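Local coordinates for protein benzoylformate decarboxylase (Mycobacterium smegmatis, PDB 4Q9D) that belongs to the thiamine pyrophosphate enzyme family, with three alpha/beta domains in each chain, four chains in the assembly and a bound magnesium ion, at residues 199-204 and 266-271; 225-230 and 327-332; 247-252 and 339-344; 262-267 and 288-293; 270-275 and 293-298. All coordinates share one frame; numbering follows the deposited sequence.

Contact 1 (199-204 and 266-271); sequences AAKHPM and AYDLVV
Met204 lies across one face of the Tyr267 ring: its CB stands over the middle of the ring, 3.6 Å from the centroid of Tyr267 and only 11° off the normal, a close CH-pi contact. Farther out its chain bends, so that SD makes a more distant, oblique Met-aromatic contact and CE comes to rest 3.7 Å from CG1 of Val270, the two side chains running side by side. His202 O approaches the same ring in plane, at its edge. Beneath these side chains the start of strand 203-207 pairs in parallel with strand 269-273, the central neighbours of a Rossmann-like sheet. Met204 N donates to Leu269 O at 2.8 Å, and Met204 O in turn accepts Val271 N at 2.8 Å. Ala200 CB and Leu269 CB meet on the other side of the sheet, near Ile197 of helix 187-199. Ahead of the strands, Asp268 reaches into the loop that follows this helix. With CG set between its backbone N and carbonyl carbon (chi1 62°), its carboxylate meets two successive amides. Lys201 N bonds almost straight to the syn lone pair of OD2 of Asp268 at 2.7 Å, whereas His202 N comes to OD1 of Asp268, also at 2.7 Å, from well above the carboxylate plane. Asp268 N returns a bond to His202 O at 3.0 Å. That carbonyl also lies near OD1, a pairing of two acceptors, but the two amide donors probably offset it and would tend to keep Asp268 ionised.

Contact 2 (225-230 and 327-332); sequences EKLGAP and ELIDTP
Lys226 has CG anti to the backbone N (chi1 -175°) and an extended chain beyond it, while Ile329 holds CG1 between its backbone N and carbonyl carbon (chi1 68°), and the two side chains slide past each other in opposite directions. CG of Lys226 packs 3.9 Å from CD1 of Ile329, and the same methyl lies 4.1 Å from CB of Leu227, whose side chain it crosses at about a right angle. At the far end of the lysine, NZ makes a weak hydrogen bond of 3.0 Å to Ile329 O and has its stronger partner in Thr326 O. The ammonium group thus sits among carbonyls around the C-terminal end of helix 318-328, where the helix dipole would be expected to suit a positive charge. Both helices pack against the sheet of the central alpha/beta domain: helix 217-227 is the crossover between its strands 203-207 and 231-233, whereas helix 318-328 follows strand 312-315. Gly228, with positive phi, turns the chain out of the first helix. The chain leaving the second helix then passes over the carbonyls of the first, with Pro332 CD 3.0 Å from Lys226 O and Pro332 CG 3.2 Å from Leu227 O. Leu227 O is also hydrogen-bonded to Arg335. Thr331 crosses the lysine chain at about a right angle, its OG1 3.6 Å from CE of Lys226.

Contact 3 (247-252 and 339-344); sequences PLYAGP and KPLVRQ
Strand 249-252, outermost within the chain on one side of the central parallel sheet, meets the long connection after helix 318-328 through Tyr249, Leu341 and Arg343. The aromatic ring and the leucine lie side by side and point the same way, each with CG anti to its own backbone N (chi1 -177° for Tyr249 and 174° for Leu341). CD2 of Leu341 comes obliquely to the ring, 3.7 Å from CD2 of Tyr249, while CB of Leu341 rests 3.3 Å from Tyr249 O. Arg343 crosses the tyrosine at about a right angle, bringing NH2 near the ring plane at its edge, 3.8 Å from CE2 of Tyr249; the guanidinium and ring planes are 22° apart. Its polar end is held elsewhere: NH2 bonds to Glu244 O and NE to Phe386 O, and the group also makes a cation-pi contact with Phe386 of helix 382-388. This domain has a Rossmann-like alpha/beta sheet, and backbone bonds to strand 231-233 tie Tyr249's strand into it, while the connection 339-344 runs beside the sheet margin on its way to helix 357-367. No direct hydrogen bond joins the two segments. Instead, a water accepts a hydrogen bond from Leu341 N at 2.7 Å and lies within hydrogen-bonding distance of Pro247 O, 2.8 Å away, and of Tyr249 O, 2.7 Å away. The backbone of the strand also folds over the tyrosine, placing Gly251 N 3.3 Å above the centre of the Tyr249 ring plane.

Contact 4 (262-267 and 288-293); sequences QAVSAY and YLPEGT
Val264, toward the end of helix 257-264, directs CG2 at the proline ring of the facing loop, 3.6 Å from CD of Pro290, the two side chains crossing at about a right angle; Leu289 CD2 lies a little farther from the same methyl. Ser265 meets the same ring with its CA, 3.9 Å from CG of Pro290, and with CB almost as near. The hydroxyl turns the other way: OG lies between the backbone N and the carbonyl carbon (chi1 61°) and donates to Gln262 O at 3.0 Å, from above that carbonyl's plane. Residues 264-267 form a type I beta turn, closed by Tyr267 N bonding to Val264 O at 2.9 Å, and this turn hands the chain from helix to strand 269-273 of the Rossmann-like sheet. Tyr267 then offers its carbonyl oxygen to Thr293 OG1 at 2.8 Å, the donor standing nearly along the C=O axis. With OG1 anti to the threonine's carbonyl carbon (chi1 -58°), the hydroxyl faces the turn and also lies 3.4 Å from Val264 O, a weak bond. Thr293 is itself the last residue of a type II turn, 290-293, in which its N bonds to Pro290 O at 3.0 Å and Gly292 takes the position with positive phi. The loop goes straight on into strand 294-299, next to strand 269-273 in the sheet, while at its start Tyr288 packs on Val109 of a second subunit.

Contact 5 (270-275 and 293-298); sequences VVVVGA and TDLLQI
Val270 and Val272 alternate with Leu296 and Ile298 in the regular backbone hydrogen bonding of two parallel strands, the tight part of this contact. The short strand axes approach to 4.7 Å at only 12° from parallel, and all five bonds are nearly straight. In the middle Val272 N reaches Leu296 O at 2.8 Å, and at the C-terminal end Gly274 N, already beyond the strand, still binds Ile298 O at 2.9 Å. Val272 O accepts Ile298 N and is also touched by the CA-H of Gln297, with CA 3.3 Å from that oxygen. The side chains meet less closely. On one face CG2 of Val270 lies 3.8 Å from CG2 of Thr293, and CG2 of Val272 lies 4.1 Å from CD1 of Leu295; on the other, CG2 of Val273 is 4.4 Å from CD1 of Ile298. Gln297, extended with CG anti to its backbone N (chi1 179°), carries NE2 toward Ala275 O, and a water joins the two; NE2 also bonds to Arg304 O. The solvent side is at Asp294, exposed at the start of its strand, where the carboxylate leads away to a salt bridge with Arg196. Strand 203-207 pairs with the far edge of strand 269-273; helix 187-199 lies against Val271 and Leu296, and helix 318-328 against Val273 and Ile298, together flanking one face of the Rossmann-like sheet.

From the N terminus, residues 199-204 open the first loop, closed at 266-271 by contact 1, which pairs two central strands of the sheet. Contact 2 starts within that loop, at 225-230, and contact 3 at 247-252; both run past its end, to 327-332 and 339-344, so contacts 1, 2 and 3 all cross one another. Contacts 4 and 5 lie wholly within the spans of contacts 2 and 3, cross each other and share Thr293; contact 4 sets out from the turn where contact 1 ends. Contacts 1 and 5 join three successive strands of the sheet and contact 4 ties the helix-to-strand turn to the loop before the third, while contacts 2 and 3 fasten the later chain to a helix end and the sheet edge.

Contact 1 (199-204 and 266-271)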
# COMPACT_ATOMS: atom_id res chain seq x y z
N ALA B 199 -35.70 1.75 -29.58
CA ALA B 199 -36.98 1.74 -28.89
C ALA B 199 -37.28 3.04 -28.16
O ALA B 199 -38.42 3.26 -27.76
CB ALA B 199 -37.05 0.59 -27.91
N ALA B 200 -36.27 3.88 -27.92
CA ALA B 200 -36.52 5.11 -27.18
C ALA B 200 -37.43 6.06 -27.96
O ALA B 200 -37.32 6.18 -29.18
CB ALA B 200 -35.19 5.82 -26.85
N LYS B 201 -38.29 6.79 -27.26
CA LYS B 201 -39.09 7.81 -27.92
C LYS B 201 -38.40 9.15 -27.83
O LYS B 201 -38.51 9.96 -28.74
CB LYS B 201 -40.47 7.92 -27.27
CG LYS B 201 -41.23 6.60 -27.20
CD LYS B 201 -41.50 6.04 -28.57
CE LYS B 201 -42.47 4.87 -28.52
NZ LYS B 201 -42.80 4.38 -29.90
N HIS B 202 -37.72 9.40 -26.71
CA HIS B 202 -37.07 10.68 -26.45
C HIS B 202 -35.66 10.46 -25.90
O HIS B 202 -35.42 10.64 -24.70
CB HIS B 202 -37.89 11.49 -25.44
CG HIS B 202 -39.31 11.74 -25.85
ND1 HIS B 202 -39.67 12.72 -26.74
CD2 HIS B 202 -40.47 11.12 -25.48
CE1 HIS B 202 -40.98 12.70 -26.91
NE2 HIS B 202 -41.49 11.74 -26.16
N PRO B 203 -34.73 10.04 -26.76
CA PRO B 203 -33.38 9.78 -26.27
C PRO B 203 -32.57 11.06 -26.14
O PRO B 203 -32.89 12.09 -26.74
CB PRO B 203 -32.78 8.90 -27.36
CG PRO B 203 -33.49 9.32 -28.61
CD PRO B 203 -34.88 9.73 -28.19
N MET B 204 -31.52 11.00 -25.33
CA MET B 204 -30.55 12.07 -25.27
C MET B 204 -29.15 11.47 -25.30
O MET B 204 -28.92 10.40 -24.72
CB MET B 204 -30.76 12.92 -24.00
CG MET B 204 -29.81 14.12 -23.90
SD MET B 204 -28.34 13.73 -22.87
CE MET B 204 -29.15 13.73 -21.27
N ALA B 266 -36.80 14.85 -18.95
CA ALA B 266 -37.56 14.96 -20.19
C ALA B 266 -37.33 13.77 -21.11
O ALA B 266 -38.05 13.61 -22.08
CB ALA B 266 -37.18 16.24 -20.93
N TYR B 267 -36.29 12.98 -20.84
CA TYR B 267 -35.91 11.92 -21.77
C TYR B 267 -36.25 10.54 -21.23
O TYR B 267 -36.23 10.33 -20.02
CB TYR B 267 -34.42 12.02 -22.11
CG TYR B 267 -34.05 13.40 -22.61
CD1 TYR B 267 -34.46 13.84 -23.86
CD2 TYR B 267 -33.32 14.28 -21.80
CE1 TYR B 267 -34.14 15.11 -24.33
CE2 TYR B 267 -32.99 15.56 -22.25
CZ TYR B 267 -33.41 15.97 -23.52
OH TYR B 267 -33.09 17.22 -23.97
N ASP B 268 -36.57 9.60 -22.11
CA ASP B 268 -36.84 8.26 -21.64
C ASP B 268 -35.56 7.40 -21.66
O ASP B 268 -35.53 6.34 -21.04
CB ASP B 268 -38.02 7.59 -22.39
CG ASP B 268 -37.78 7.41 -23.90
OD1 ASP B 268 -36.90 8.06 -24.49
OD2 ASP B 268 -38.51 6.60 -24.53
N LEU B 269 -34.51 7.88 -22.36
CA LEU B 269 -33.24 7.15 -22.42
C LEU B 269 -32.06 8.11 -22.58
O LEU B 269 -32.05 8.97 -23.47
CB LEU B 269 -33.23 6.16 -23.58
CG LEU B 269 -31.91 5.38 -23.77
CD1 LEU B 269 -31.74 4.36 -22.64
CD2 LEU B 269 -31.87 4.69 -25.13
N VAL B 270 -31.07 7.97 -21.69
CA VAL B 270 -29.81 8.73 -21.80
C VAL B 270 -28.72 7.78 -22.27
O VAL B 270 -28.48 6.72 -21.66
CB VAL B 270 -29.43 9.41 -20.47
CG1 VAL B 270 -28.15 10.26 -20.67
CG2 VAL B 270 -30.58 10.28 -20.00
N VAL B 271 -28.08 8.13 -23.38
CA VAL B 271 -26.96 7.36 -23.88
C VAL B 271 -25.65 8.09 -23.58
O VAL B 271 -25.38 9.14 -24.15
CB VAL B 271 -27.08 7.13 -25.37
CG1 VAL B 271 -25.92 6.28 -25.85
CG2 VAL B 271 -28.45 6.47 -25.69

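Contact 2 (225-230 and 327-332)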
# COMPACT_ATOMS: atom_id res chain seq x y z
N GLU B 225 -25.93 12.74 -35.60
CA GLU B 225 -26.81 13.21 -36.68
C GLU B 225 -27.85 12.17 -37.12
O GLU B 225 -29.01 12.49 -37.31
CB GLU B 225 -26.00 13.73 -37.86
CG GLU B 225 -25.33 15.08 -37.56
CD GLU B 225 -24.55 15.60 -38.74
OE1 GLU B 225 -24.47 14.86 -39.73
OE2 GLU B 225 -24.00 16.74 -38.68
N LYS B 226 -27.44 10.91 -37.21
CA LYS B 226 -28.41 9.84 -37.44
C LYS B 226 -29.43 9.72 -36.32
O LYS B 226 -30.62 9.57 -36.57
CB LYS B 226 -27.73 8.51 -37.65
CG LYS B 226 -28.72 7.41 -38.01
CD LYS B 226 -27.96 6.21 -38.56
CE LYS B 226 -28.91 5.06 -38.95
NZ LYS B 226 -28.15 3.97 -39.60
N LEU B 227 -28.97 9.72 -35.08
CA LEU B 227 -29.90 9.56 -33.97
C LEU B 227 -30.88 10.75 -33.85
O LEU B 227 -32.04 10.57 -33.50
CB LEU B 227 -29.15 9.35 -32.67
CG LEU B 227 -30.01 9.20 -31.42
CD1 LEU B 227 -30.92 7.99 -31.56
CD2 LEU B 227 -29.14 9.11 -30.16
N GLY B 228 -30.39 11.95 -34.13
CA GLY B 228 -31.23 13.14 -34.12
C GLY B 228 -31.58 13.66 -32.73
O GLY B 228 -32.46 14.51 -32.58
N ALA B 229 -30.89 13.14 -31.71
CA ALA B 229 -31.20 13.54 -30.32
C ALA B 229 -30.36 14.75 -29.89
O ALA B 229 -29.33 15.04 -30.50
CB ALA B 229 -30.98 12.34 -29.36
N PRO B 230 -30.78 15.45 -28.84
CA PRO B 230 -29.89 16.49 -28.32
C PRO B 230 -28.61 15.85 -27.79
O PRO B 230 -28.66 14.75 -27.24
CB PRO B 230 -30.68 17.10 -27.16
CG PRO B 230 -31.84 16.19 -26.91
CD PRO B 230 -32.08 15.40 -28.15
N GLU B 327 -24.09 2.19 -37.74
CA GLU B 327 -24.56 1.09 -38.57
C GLU B 327 -25.71 0.33 -37.96
O GLU B 327 -26.59 -0.09 -38.69
CB GLU B 327 -23.42 0.15 -38.93
CG GLU B 327 -22.40 0.84 -39.80
CD GLU B 327 -21.10 0.07 -39.92
OE1 GLU B 327 -20.95 -0.97 -39.24
OE2 GLU B 327 -20.22 0.50 -40.71
N LEU B 328 -25.74 0.16 -36.64
CA LEU B 328 -26.77 -0.69 -36.02
C LEU B 328 -28.12 -0.03 -35.81
O LEU B 328 -29.14 -0.69 -35.89
CB LEU B 328 -26.31 -1.30 -34.69
CG LEU B 328 -25.08 -2.22 -34.68
CD1 LEU B 328 -24.56 -2.34 -33.25
CD2 LEU B 328 -25.46 -3.59 -35.19
N ILE B 329 -28.15 1.27 -35.49
CA ILE B 329 -29.43 1.89 -35.19
C ILE B 329 -30.28 2.20 -36.45
O ILE B 329 -29.76 2.44 -37.55
CB ILE B 329 -29.32 3.16 -34.29
CG1 ILE B 329 -28.64 4.29 -35.05
CG2 ILE B 329 -28.58 2.87 -32.97
CD1 ILE B 329 -29.02 5.67 -34.50
N ASP B 330 -31.60 2.19 -36.26
CA ASP B 330 -32.54 2.64 -37.28
C ASP B 330 -32.46 4.14 -37.43
O ASP B 330 -32.18 4.85 -36.46
CB ASP B 330 -33.96 2.29 -36.83
CG ASP B 330 -34.19 0.82 -36.77
OD1 ASP B 330 -33.52 0.10 -37.55
OD2 ASP B 330 -35.04 0.38 -35.95
N THR B 331 -32.71 4.63 -38.63
CA THR B 331 -33.00 6.05 -38.82
C THR B 331 -34.35 6.34 -38.14
O THR B 331 -35.35 5.66 -38.42
CB THR B 331 -33.04 6.40 -40.31
OG1 THR B 331 -31.75 6.16 -40.88
CG2 THR B 331 -33.39 7.85 -40.50
N PRO B 332 -34.36 7.29 -37.20
CA PRO B 332 -35.60 7.53 -36.46
C PRO B 332 -36.65 8.08 -37.41
O PRO B 332 -36.30 8.76 -38.39
CB PRO B 332 -35.21 8.62 -35.45
CG PRO B 332 -33.70 8.58 -35.39
CD PRO B 332 -33.27 8.17 -36.77

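Contact 3 (247-252 and 339-344)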
# COMPACT_ATOMS: atom_id res chain seq x y z
N PRO B 247 -26.18 22.13 -34.44
CA PRO B 247 -27.61 22.36 -34.16
C PRO B 247 -28.12 21.42 -33.07
O PRO B 247 -29.07 21.77 -32.36
CB PRO B 247 -28.32 22.01 -35.49
CG PRO B 247 -27.22 22.09 -36.54
CD PRO B 247 -25.93 21.75 -35.85
N LEU B 248 -27.52 20.23 -32.94
CA LEU B 248 -27.97 19.29 -31.91
C LEU B 248 -27.36 19.56 -30.53
O LEU B 248 -27.78 18.95 -29.54
CB LEU B 248 -27.68 17.86 -32.34
CG LEU B 248 -28.49 17.26 -33.50
CD1 LEU B 248 -28.01 15.84 -33.73
CD2 LEU B 248 -29.98 17.28 -33.23
N TYR B 249 -26.38 20.46 -30.45
CA TYR B 249 -25.64 20.64 -29.19
C TYR B 249 -26.50 21.27 -28.11
O TYR B 249 -27.10 22.31 -28.33
CB TYR B 249 -24.39 21.48 -29.41
CG TYR B 249 -23.51 21.67 -28.17
CD1 TYR B 249 -22.97 20.57 -27.49
CD2 TYR B 249 -23.18 22.93 -27.74
CE1 TYR B 249 -22.14 20.76 -26.41
CE2 TYR B 249 -22.37 23.13 -26.67
CZ TYR B 249 -21.84 22.05 -26.00
OH TYR B 249 -21.02 22.30 -24.94
N ALA B 250 -26.56 20.63 -26.95
CA ALA B 250 -27.33 21.14 -25.86
C ALA B 250 -26.48 21.63 -24.69
O ALA B 250 -27.01 21.92 -23.60
CB ALA B 250 -28.35 20.09 -25.39
N GLY B 251 -25.17 21.70 -24.89
CA GLY B 251 -24.29 22.25 -23.87
C GLY B 251 -23.90 21.22 -22.82
O GLY B 251 -24.36 20.08 -22.86
N PRO B 252 -23.05 21.61 -21.86
CA PRO B 252 -22.62 20.71 -20.79
C PRO B 252 -23.76 20.36 -19.86
O PRO B 252 -24.64 21.16 -19.63
CB PRO B 252 -21.55 21.53 -20.05
CG PRO B 252 -21.92 22.96 -20.34
CD PRO B 252 -22.44 22.94 -21.76
N LYS B 339 -34.88 21.74 -29.37
CA LYS B 339 -34.90 23.18 -29.19
C LYS B 339 -33.48 23.69 -29.25
O LYS B 339 -32.63 23.21 -28.51
CB LYS B 339 -35.52 23.49 -27.82
CG LYS B 339 -35.48 24.95 -27.36
CD LYS B 339 -36.25 25.09 -26.02
CE LYS B 339 -36.35 26.53 -25.55
NZ LYS B 339 -35.00 27.20 -25.51
N PRO B 340 -33.19 24.66 -30.13
CA PRO B 340 -31.82 25.16 -30.26
C PRO B 340 -31.23 25.71 -28.95
O PRO B 340 -31.97 26.27 -28.11
CB PRO B 340 -31.94 26.25 -31.32
CG PRO B 340 -33.09 25.81 -32.14
CD PRO B 340 -34.07 25.28 -31.14
N LEU B 341 -29.93 25.51 -28.76
CA LEU B 341 -29.23 26.06 -27.61
C LEU B 341 -29.01 27.55 -27.84
O LEU B 341 -28.45 27.94 -28.86
CB LEU B 341 -27.86 25.40 -27.46
CG LEU B 341 -27.00 26.03 -26.36
CD1 LEU B 341 -27.70 25.77 -25.05
CD2 LEU B 341 -25.59 25.44 -26.37
N VAL B 342 -29.40 28.38 -26.89
CA VAL B 342 -29.21 29.82 -27.05
C VAL B 342 -28.30 30.35 -25.96
O VAL B 342 -28.61 30.25 -24.78
CB VAL B 342 -30.58 30.59 -27.03
CG1 VAL B 342 -30.33 32.11 -27.04
CG2 VAL B 342 -31.47 30.14 -28.22
N ARG B 343 -27.16 30.90 -26.36
CA ARG B 343 -26.25 31.52 -25.41
C ARG B 343 -26.71 32.94 -25.07
O ARG B 343 -26.96 33.77 -25.95
CB ARG B 343 -24.83 31.57 -25.98
CG ARG B 343 -24.18 30.22 -26.09
CD ARG B 343 -22.97 30.24 -27.02
NE ARG B 343 -22.31 28.93 -27.06
CZ ARG B 343 -22.70 27.93 -27.85
NH1 ARG B 343 -23.74 28.09 -28.66
NH2 ARG B 343 -22.05 26.77 -27.84
N GLN B 344 -26.82 33.21 -23.78
CA GLN B 344 -27.17 34.54 -23.34
C GLN B 344 -25.98 35.46 -23.56
O GLN B 344 -25.23 35.74 -22.63
CB GLN B 344 -27.60 34.51 -21.88
CG GLN B 344 -28.83 33.63 -21.63
CD GLN B 344 -30.07 34.11 -22.40
OE1 GLN B 344 -30.48 35.26 -22.26
NE2 GLN B 344 -30.66 33.23 -23.21
O HOH W 1 -28.80 23.47 -30.11

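Contact 4 (262-267 and 288-293)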
# COMPACT_ATOMS: atom_id res chain seq x y z
N GLN B 262 -32.98 16.76 -13.11
CA GLN B 262 -33.90 17.65 -13.81
C GLN B 262 -33.59 17.77 -15.30
O GLN B 262 -34.50 17.86 -16.10
CB GLN B 262 -33.94 19.05 -13.16
CG GLN B 262 -34.47 19.02 -11.74
CD GLN B 262 -34.44 20.41 -11.06
OE1 GLN B 262 -34.30 21.44 -11.71
NE2 GLN B 262 -34.57 20.42 -9.74
N ALA B 263 -32.32 17.76 -15.67
CA ALA B 263 -31.98 17.90 -17.10
C ALA B 263 -32.34 16.66 -17.91
O ALA B 263 -32.63 16.75 -19.10
CB ALA B 263 -30.51 18.24 -17.29
N VAL B 264 -32.31 15.48 -17.28
CA VAL B 264 -32.57 14.27 -18.05
C VAL B 264 -34.03 13.78 -17.93
O VAL B 264 -34.42 12.86 -18.63
CB VAL B 264 -31.60 13.10 -17.69
CG1 VAL B 264 -30.10 13.57 -17.72
CG2 VAL B 264 -31.99 12.51 -16.35
N SER B 265 -34.82 14.38 -17.03
CA SER B 265 -36.19 13.90 -16.77
C SER B 265 -37.12 13.99 -17.99
O SER B 265 -38.11 13.27 -18.07
CB SER B 265 -36.81 14.64 -15.59
OG SER B 265 -36.87 16.01 -15.90
N ALA B 266 -36.80 14.85 -18.95
CA ALA B 266 -37.56 14.96 -20.19
C ALA B 266 -37.33 13.77 -21.11
O ALA B 266 -38.05 13.61 -22.08
CB ALA B 266 -37.18 16.24 -20.93
N TYR B 267 -36.29 12.98 -20.84
CA TYR B 267 -35.91 11.92 -21.77
C TYR B 267 -36.25 10.54 -21.23
O TYR B 267 -36.23 10.33 -20.02
CB TYR B 267 -34.42 12.02 -22.11
CG TYR B 267 -34.05 13.40 -22.61
CD1 TYR B 267 -34.46 13.84 -23.86
CD2 TYR B 267 -33.32 14.28 -21.80
CE1 TYR B 267 -34.14 15.11 -24.33
CE2 TYR B 267 -32.99 15.56 -22.25
CZ TYR B 267 -33.41 15.97 -23.52
OH TYR B 267 -33.09 17.22 -23.97
N TYR B 288 -30.10 9.99 -8.68
CA TYR B 288 -29.14 9.84 -9.77
C TYR B 288 -29.86 9.85 -11.11
O TYR B 288 -29.45 10.55 -12.04
CB TYR B 288 -28.32 8.55 -9.59
CG TYR B 288 -27.37 8.65 -8.42
CD1 TYR B 288 -26.38 9.62 -8.40
CD2 TYR B 288 -27.47 7.78 -7.33
CE1 TYR B 288 -25.50 9.75 -7.34
CE2 TYR B 288 -26.57 7.89 -6.24
CZ TYR B 288 -25.59 8.87 -6.27
OH TYR B 288 -24.72 9.05 -5.21
N LEU B 289 -30.94 9.07 -11.19
CA LEU B 289 -31.76 8.99 -12.39
C LEU B 289 -33.20 9.02 -11.97
O LEU B 289 -33.62 8.17 -11.19
CB LEU B 289 -31.59 7.65 -13.08
CG LEU B 289 -30.77 7.41 -14.33
CD1 LEU B 289 -31.15 6.03 -14.90
CD2 LEU B 289 -30.92 8.51 -15.33
N PRO B 290 -33.97 9.93 -12.53
CA PRO B 290 -35.41 9.95 -12.23
C PRO B 290 -36.15 8.76 -12.85
O PRO B 290 -35.84 8.34 -13.98
CB PRO B 290 -35.89 11.26 -12.87
CG PRO B 290 -34.90 11.49 -14.01
CD PRO B 290 -33.58 10.93 -13.55
N GLU B 291 -37.12 8.21 -12.11
CA GLU B 291 -38.00 7.16 -12.61
C GLU B 291 -38.58 7.51 -13.98
O GLU B 291 -38.95 8.65 -14.24
CB GLU B 291 -39.13 6.90 -11.61
CG GLU B 291 -39.97 5.68 -11.95
CD GLU B 291 -41.14 5.51 -11.00
OE1 GLU B 291 -42.04 6.38 -11.01
OE2 GLU B 291 -41.15 4.52 -10.24
N GLY B 292 -38.61 6.54 -14.88
CA GLY B 292 -39.01 6.83 -16.24
C GLY B 292 -37.86 7.14 -17.19
O GLY B 292 -38.05 7.21 -18.42
N THR B 293 -36.66 7.33 -16.65
CA THR B 293 -35.50 7.56 -17.53
C THR B 293 -34.51 6.42 -17.38
O THR B 293 -34.01 6.18 -16.29
CB THR B 293 -34.79 8.88 -17.19
OG1 THR B 293 -35.72 9.97 -17.30
CG2 THR B 293 -33.63 9.12 -18.15

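Contact 5 (270-275 and 293-298)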
# COMPACT_ATOMS: atom_id res chain seq x y z
N VAL B 270 -31.07 7.97 -21.69
CA VAL B 270 -29.81 8.73 -21.80
C VAL B 270 -28.72 7.78 -22.27
O VAL B 270 -28.48 6.72 -21.66
CB VAL B 270 -29.43 9.41 -20.47
CG1 VAL B 270 -28.15 10.26 -20.67
CG2 VAL B 270 -30.58 10.28 -20.00
N VAL B 271 -28.08 8.13 -23.38
CA VAL B 271 -26.96 7.36 -23.88
C VAL B 271 -25.65 8.09 -23.58
O VAL B 271 -25.38 9.14 -24.15
CB VAL B 271 -27.08 7.13 -25.37
CG1 VAL B 271 -25.92 6.28 -25.85
CG2 VAL B 271 -28.45 6.47 -25.69
N VAL B 272 -24.85 7.54 -22.68
CA VAL B 272 -23.62 8.21 -22.26
C VAL B 272 -22.39 7.53 -22.82
O VAL B 272 -22.06 6.39 -22.45
CB VAL B 272 -23.51 8.24 -20.72
CG1 VAL B 272 -22.23 8.99 -20.33
CG2 VAL B 272 -24.77 8.90 -20.11
N VAL B 273 -21.70 8.22 -23.72
CA VAL B 273 -20.55 7.65 -24.40
C VAL B 273 -19.34 8.45 -24.02
O VAL B 273 -19.26 9.63 -24.30
CB VAL B 273 -20.71 7.67 -25.95
CG1 VAL B 273 -19.52 6.98 -26.61
CG2 VAL B 273 -22.00 6.97 -26.37
N GLY B 274 -18.38 7.82 -23.35
CA GLY B 274 -17.13 8.51 -23.10
C GLY B 274 -17.13 9.61 -22.06
O GLY B 274 -16.18 10.40 -22.01
N ALA B 275 -18.18 9.63 -21.24
CA ALA B 275 -18.29 10.51 -20.06
C ALA B 275 -18.60 9.64 -18.85
O ALA B 275 -19.15 8.55 -18.99
CB ALA B 275 -19.43 11.57 -20.25
N THR B 293 -36.66 7.33 -16.65
CA THR B 293 -35.50 7.56 -17.53
C THR B 293 -34.51 6.42 -17.38
O THR B 293 -34.01 6.18 -16.29
CB THR B 293 -34.79 8.88 -17.19
OG1 THR B 293 -35.72 9.97 -17.30
CG2 THR B 293 -33.63 9.12 -18.15
N ASP B 294 -34.23 5.71 -18.47
CA ASP B 294 -33.20 4.67 -18.44
C ASP B 294 -31.85 5.23 -18.89
O ASP B 294 -31.80 6.29 -19.54
CB ASP B 294 -33.57 3.49 -19.34
CG ASP B 294 -34.76 2.68 -18.82
OD1 ASP B 294 -35.00 2.65 -17.59
OD2 ASP B 294 -35.45 2.07 -19.65
N LEU B 295 -30.77 4.53 -18.55
CA LEU B 295 -29.41 4.96 -18.95
C LEU B 295 -28.52 3.83 -19.49
O LEU B 295 -28.51 2.72 -18.95
CB LEU B 295 -28.72 5.71 -17.81
CG LEU B 295 -27.35 6.39 -18.06
CD1 LEU B 295 -27.17 7.56 -17.10
CD2 LEU B 295 -26.19 5.40 -17.86
N LEU B 296 -27.82 4.11 -20.58
CA LEU B 296 -26.78 3.23 -21.12
C LEU B 296 -25.46 3.98 -21.04
O LEU B 296 -25.41 5.19 -21.29
CB LEU B 296 -27.06 2.91 -22.61
CG LEU B 296 -28.36 2.15 -22.89
CD1 LEU B 296 -28.61 2.09 -24.40
CD2 LEU B 296 -28.28 0.76 -22.32
N GLN B 297 -24.38 3.26 -20.73
CA GLN B 297 -23.05 3.86 -20.61
C GLN B 297 -22.05 3.06 -21.43
O GLN B 297 -22.03 1.84 -21.38
CB GLN B 297 -22.62 3.91 -19.15
CG GLN B 297 -21.21 4.50 -18.92
CD GLN B 297 -20.75 4.36 -17.46
OE1 GLN B 297 -21.34 3.61 -16.68
NE2 GLN B 297 -19.69 5.07 -17.10
N ILE B 298 -21.22 3.76 -22.20
CA ILE B 298 -20.19 3.11 -23.00
C ILE B 298 -18.89 3.82 -22.67
O ILE B 298 -18.81 5.03 -22.81
CB ILE B 298 -20.48 3.22 -24.53
CG1 ILE B 298 -21.76 2.44 -24.91
CG2 ILE B 298 -19.29 2.77 -25.32
CD1 ILE B 298 -22.15 2.61 -26.36
O HOH W 2 -17.90 6.51 -18.33